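PDB 4IRT: uncharacterized protein from Bacteroides ovatus, which is of unknown function but folds as a BNR-repeat beta-propeller and is putatively a neuraminidase, an enzyme that releases terminal sialic acids from glycans. Local coordinates for residues Met341-Asp346 with Lys351-Asp356; Pro317-Glu322 with Val326-Arg331. All coordinates share one frame; numbering follows the deposited sequence.

Contact 1: Met341-Asp346 with Lys351-Asp356; sequences MAHATD and KWTITD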
# COMPACT_ATOMS: atom_id res chain seq x y z
N MSE A 341 -6.96 3.76 -15.54
CA MSE A 341 -5.94 2.74 -15.74
C MSE A 341 -5.10 3.07 -16.94
O MSE A 341 -5.62 3.47 -17.98
CB MSE A 341 -6.53 1.34 -15.91
CG MSE A 341 -5.48 0.25 -16.16
SE MSE A 341 -6.41 -1.49 -15.99
CE MSE A 341 -6.91 -1.41 -17.84
N ALA A 342 -3.79 2.88 -16.80
CA ALA A 342 -2.88 2.92 -17.92
C ALA A 342 -2.26 1.53 -18.11
O ALA A 342 -1.94 0.84 -17.14
CB ALA A 342 -1.80 3.97 -17.70
N HIS A 343 -2.16 1.12 -19.37
CA HIS A 343 -1.75 -0.22 -19.73
C HIS A 343 -0.59 -0.17 -20.71
O HIS A 343 -0.63 0.61 -21.67
CB HIS A 343 -2.90 -0.97 -20.39
CG HIS A 343 -2.51 -2.33 -20.86
ND1 HIS A 343 -2.45 -2.67 -22.18
CD2 HIS A 343 -2.11 -3.42 -20.16
CE1 HIS A 343 -2.05 -3.93 -22.29
NE2 HIS A 343 -1.84 -4.40 -21.08
N ALA A 344 0.44 -0.97 -20.46
CA ALA A 344 1.56 -1.16 -21.41
C ALA A 344 1.71 -2.65 -21.65
O ALA A 344 1.86 -3.41 -20.70
CB ALA A 344 2.87 -0.61 -20.82
N THR A 345 1.69 -3.08 -22.90
CA THR A 345 1.95 -4.48 -23.20
C THR A 345 3.37 -4.90 -22.78
O THR A 345 3.60 -6.01 -22.29
CB THR A 345 1.73 -4.73 -24.69
OG1 THR A 345 0.36 -4.49 -24.98
CG2 THR A 345 2.06 -6.16 -25.07
N ASP A 346 4.29 -3.98 -23.01
CA ASP A 346 5.70 -4.13 -22.69
C ASP A 346 6.16 -2.82 -22.06
O ASP A 346 6.16 -1.76 -22.69
CB ASP A 346 6.56 -4.41 -23.94
CG ASP A 346 8.01 -4.73 -23.58
OD1 ASP A 346 8.25 -5.63 -22.74
OD2 ASP A 346 8.89 -4.07 -24.12
N LYS A 351 3.67 2.31 -25.86
CA LYS A 351 2.86 3.43 -25.42
C LYS A 351 1.91 2.96 -24.31
O LYS A 351 1.47 1.80 -24.27
CB LYS A 351 2.08 3.98 -26.60
CG LYS A 351 2.96 4.73 -27.58
CD LYS A 351 2.18 5.17 -28.82
CE LYS A 351 3.04 6.00 -29.76
NZ LYS A 351 2.37 6.12 -31.09
N TRP A 352 1.58 3.87 -23.42
CA TRP A 352 0.66 3.58 -22.33
C TRP A 352 -0.72 4.02 -22.76
O TRP A 352 -0.91 5.20 -23.05
CB TRP A 352 1.12 4.35 -21.09
CG TRP A 352 2.43 3.85 -20.57
CD1 TRP A 352 3.67 4.24 -20.97
CD2 TRP A 352 2.63 2.87 -19.54
NE1 TRP A 352 4.63 3.54 -20.28
CE2 TRP A 352 4.02 2.71 -19.38
CE3 TRP A 352 1.77 2.10 -18.75
CZ2 TRP A 352 4.57 1.81 -18.47
CZ3 TRP A 352 2.31 1.22 -17.84
CH2 TRP A 352 3.71 1.08 -17.70
N THR A 353 -1.68 3.09 -22.86
CA THR A 353 -3.05 3.43 -23.22
C THR A 353 -3.88 3.66 -21.95
O THR A 353 -3.79 2.88 -20.99
CB THR A 353 -3.68 2.33 -24.09
OG1 THR A 353 -3.83 1.14 -23.32
CG2 THR A 353 -2.82 2.05 -25.31
N ILE A 354 -4.65 4.75 -21.94
CA ILE A 354 -5.38 5.16 -20.75
C ILE A 354 -6.84 4.91 -20.97
O ILE A 354 -7.38 5.25 -22.01
CB ILE A 354 -5.24 6.66 -20.46
CG1 ILE A 354 -3.81 7.12 -20.66
CG2 ILE A 354 -5.74 6.98 -19.05
CD1 ILE A 354 -2.84 6.40 -19.78
N THR A 355 -7.47 4.35 -19.94
CA THR A 355 -8.91 4.19 -19.93
C THR A 355 -9.43 4.58 -18.54
O THR A 355 -8.67 4.63 -17.57
CB THR A 355 -9.33 2.74 -20.24
OG1 THR A 355 -8.70 1.83 -19.32
CG2 THR A 355 -9.00 2.34 -21.69
N ASP A 356 -10.73 4.86 -18.46
CA ASP A 356 -11.37 5.11 -17.19
C ASP A 356 -12.15 3.87 -16.81
O ASP A 356 -12.88 3.32 -17.64
CB ASP A 356 -12.30 6.33 -17.30
CG ASP A 356 -11.54 7.62 -17.56
OD1 ASP A 356 -10.43 7.81 -17.01
OD2 ASP A 356 -12.04 8.46 -18.37
O HOH W 1 -2.04 -1.08 -24.36
O HOH W 2 0.42 -0.90 -24.68
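The methyl of Ala344 sits squarely over the six-membered ring of Trp352, its CB 3.4 Å from the ring centroid and 6° off the normal, a CH-pi contact. A first torsion of -67° sets CG of Trp352 anti to its carbonyl carbon and swings the indole back across the neighbouring strand. On the same face Ala342 CB presses against Ile354 CD1 at 3.4 Å, tight for two carbons. Cut back to alanine, Trp352 would probably leave the Ala344 methyl without its aromatic cover and a gap beside Ile295 and Val326, which the indole also touches. Between the side chains, antiparallel strands 341-344 and 353-356 are joined by two pairs of backbone hydrogen bonds, Met341 with Thr355 and His343 with Thr353; Met341 N reaches Thr355 O at 2.8 Å. The other face is more polar. There a water bridges His343 ND1, at 2.7 Å, and Thr353 OG1, at 3.0 Å, while His343 NE2 bonds to Glu325, probably holding the imidazole in its rotation. A second water links Thr345 N to Lys351 O where the strands part. This outer hairpin of a four-stranded propeller blade, with 353-356 as edge strand, is thus apolar on its indole side and water-bridged on the His343 side.

Contact 2: Pro317-Glu322 with Val326-Arg331; sequences PRIVVE and VFYIFR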
# COMPACT_ATOMS: atom_id res chain seq x y z
N PRO A 317 -0.28 5.85 -6.90
CA PRO A 317 -0.73 4.75 -7.73
C PRO A 317 -0.53 3.34 -7.21
O PRO A 317 0.26 3.10 -6.27
CB PRO A 317 0.10 4.95 -9.00
CG PRO A 317 1.40 5.45 -8.48
CD PRO A 317 1.01 6.39 -7.37
N ARG A 318 -1.21 2.40 -7.85
CA ARG A 318 -0.95 0.96 -7.66
C ARG A 318 -0.69 0.33 -9.02
O ARG A 318 -1.11 0.88 -10.04
CB ARG A 318 -2.13 0.23 -7.01
CG ARG A 318 -2.48 0.60 -5.57
CD ARG A 318 -1.73 -0.24 -4.60
NE ARG A 318 -2.03 -0.05 -3.17
CZ ARG A 318 -2.36 -1.03 -2.35
NH1 ARG A 318 -2.55 -2.28 -2.79
NH2 ARG A 318 -2.55 -0.77 -1.07
N ILE A 319 -0.00 -0.81 -9.02
CA ILE A 319 0.32 -1.54 -10.24
C ILE A 319 0.20 -3.04 -10.01
O ILE A 319 0.43 -3.56 -8.90
CB ILE A 319 1.75 -1.27 -10.74
CG1 ILE A 319 2.78 -1.40 -9.59
CG2 ILE A 319 1.86 0.09 -11.41
CD1 ILE A 319 4.22 -1.38 -10.08
N VAL A 320 -0.13 -3.75 -11.08
CA VAL A 320 0.14 -5.19 -11.14
C VAL A 320 0.87 -5.47 -12.45
O VAL A 320 0.70 -4.74 -13.43
CB VAL A 320 -1.11 -6.07 -10.97
CG1 VAL A 320 -1.71 -5.87 -9.57
CG2 VAL A 320 -2.13 -5.82 -12.08
N VAL A 321 1.70 -6.50 -12.42
CA VAL A 321 2.54 -6.85 -13.54
C VAL A 321 2.37 -8.33 -13.92
O VAL A 321 2.22 -9.20 -13.05
CB VAL A 321 4.01 -6.55 -13.24
CG1 VAL A 321 4.90 -6.76 -14.46
CG2 VAL A 321 4.15 -5.13 -12.73
N GLU A 322 2.41 -8.59 -15.22
CA GLU A 322 2.38 -9.94 -15.78
C GLU A 322 3.46 -10.02 -16.86
O GLU A 322 3.25 -9.58 -17.99
CB GLU A 322 0.99 -10.22 -16.36
CG GLU A 322 0.87 -11.39 -17.34
CD GLU A 322 1.25 -12.72 -16.73
OE1 GLU A 322 2.45 -13.05 -16.73
OE2 GLU A 322 0.34 -13.43 -16.27
N VAL A 326 2.05 -4.27 -17.84
CA VAL A 326 1.74 -3.48 -16.66
C VAL A 326 0.35 -2.87 -16.74
O VAL A 326 -0.02 -2.27 -17.74
CB VAL A 326 2.78 -2.34 -16.47
CG1 VAL A 326 2.40 -1.46 -15.29
CG2 VAL A 326 4.17 -2.91 -16.28
N PHE A 327 -0.39 -3.01 -15.63
CA PHE A 327 -1.64 -2.32 -15.41
C PHE A 327 -1.42 -1.35 -14.25
O PHE A 327 -1.14 -1.77 -13.12
CB PHE A 327 -2.72 -3.34 -15.07
CG PHE A 327 -2.87 -4.39 -16.11
CD1 PHE A 327 -2.06 -5.51 -16.11
CD2 PHE A 327 -3.80 -4.24 -17.13
CE1 PHE A 327 -2.18 -6.49 -17.09
CE2 PHE A 327 -3.92 -5.21 -18.12
CZ PHE A 327 -3.10 -6.32 -18.10
N TYR A 328 -1.62 -0.07 -14.53
CA TYR A 328 -1.24 1.04 -13.65
C TYR A 328 -2.50 1.84 -13.30
O TYR A 328 -3.12 2.47 -14.16
CB TYR A 328 -0.24 1.89 -14.41
CG TYR A 328 0.55 2.92 -13.62
CD1 TYR A 328 -0.04 4.10 -13.20
CD2 TYR A 328 1.93 2.74 -13.38
CE1 TYR A 328 0.68 5.05 -12.52
CE2 TYR A 328 2.65 3.69 -12.69
CZ TYR A 328 2.01 4.83 -12.26
OH TYR A 328 2.76 5.79 -11.61
N ILE A 329 -2.88 1.78 -12.02
CA ILE A 329 -4.13 2.33 -11.54
C ILE A 329 -3.91 3.68 -10.85
O ILE A 329 -2.99 3.82 -10.01
CB ILE A 329 -4.84 1.36 -10.59
CG1 ILE A 329 -4.95 -0.04 -11.20
CG2 ILE A 329 -6.22 1.88 -10.24
CD1 ILE A 329 -5.77 -0.10 -12.48
N PHE A 330 -4.68 4.68 -11.26
CA PHE A 330 -4.54 6.02 -10.76
C PHE A 330 -5.87 6.79 -10.75
O PHE A 330 -6.92 6.23 -11.02
CB PHE A 330 -3.48 6.76 -11.56
CG PHE A 330 -3.86 7.10 -12.96
CD1 PHE A 330 -3.77 6.16 -13.98
CD2 PHE A 330 -4.23 8.41 -13.31
CE1 PHE A 330 -4.03 6.50 -15.30
CE2 PHE A 330 -4.52 8.74 -14.61
CZ PHE A 330 -4.45 7.78 -15.61
N ARG A 331 -5.80 8.05 -10.35
CA ARG A 331 -6.97 8.94 -10.35
C ARG A 331 -6.43 10.34 -10.56
O ARG A 331 -5.50 10.76 -9.87
CB ARG A 331 -7.72 8.77 -9.03
CG ARG A 331 -8.84 9.77 -8.73
CD ARG A 331 -8.34 11.06 -8.09
NE ARG A 331 -7.80 10.81 -6.77
CZ ARG A 331 -7.07 11.65 -6.06
NH1 ARG A 331 -6.71 12.85 -6.52
NH2 ARG A 331 -6.71 11.30 -4.84
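Tyr328 lies against two residues of the facing strand, Ile319 and Pro317. Ile319 brings its CG2 branch to Tyr328 CD2 at 3.3 Å, approaching the ring obliquely, while Pro317 lies alongside the phenol's far end, with CB 3.6 Å from CE1 of Tyr328 and CG 3.4 Å from its OH. The tyrosine spans both because its CG is anti to the backbone N (chi1 -166°), which lays the ring along the strand pair toward Pro317. Farther along this face Val321 and Val326 run side by side, their CG2 methyls 4.2 Å apart. Behind it, on the reverse face, Val320 CG2 meets Phe327 CB at 3.9 Å, the two side chains crossing obliquely.

Four backbone hydrogen bonds set this register, two between Arg318 and Ile329 and two between Val320 and Phe327. The bond from Phe327 N to Val320 O is almost straight, 175° at the hydrogen, and that from Ile329 N to Arg318 O spans 2.8 Å. One shell out, Tyr328 OH bonds to Arg281 O, which anchors the phenol's polar end, and strands 264-271 and 278-285 of the preceding sheet pack on the Ile319 side through Tyr265, Ala267, Tyr280 and Ile282. On the Val320 side, Arg318 turns its guanidinium away from the hairpin, and its NH2 bonds Val22 O and Arg24 O.

All the touching residues are buried, so the chemistry is that of an interior propeller hairpin: largely hydrocarbon where the strands touch, the backbone groups of Arg318, Val320, Phe327 and Ile329 paired across them, and the phenol hydroxyl and Arg318 NH2 bonded to carbonyls elsewhere in the chain.

Overall arrangement
Followed from the N terminus, the chain first closes contact 2, where strand 318-322 turns back through a short loop into 325-330. It then runs to strand 340-344, and contact 1 closes the next hairpin with 353-356. The two are in series, neither nesting nor crossing, and their centres lie about 9 Å apart. Strands 325-330 and 340-344 join them into one four-stranded antiparallel sheet, a propeller blade: Ala342 N lies 2.8 Å from Tyr328 O, a probable hydrogen bond, and the rings of His343 and Phe327 meet. Contact 2 holds the buried inner half, its centre about 12 Å from that of the chain, and contact 1 the partly exposed outer half, its centre about 21 Å from it.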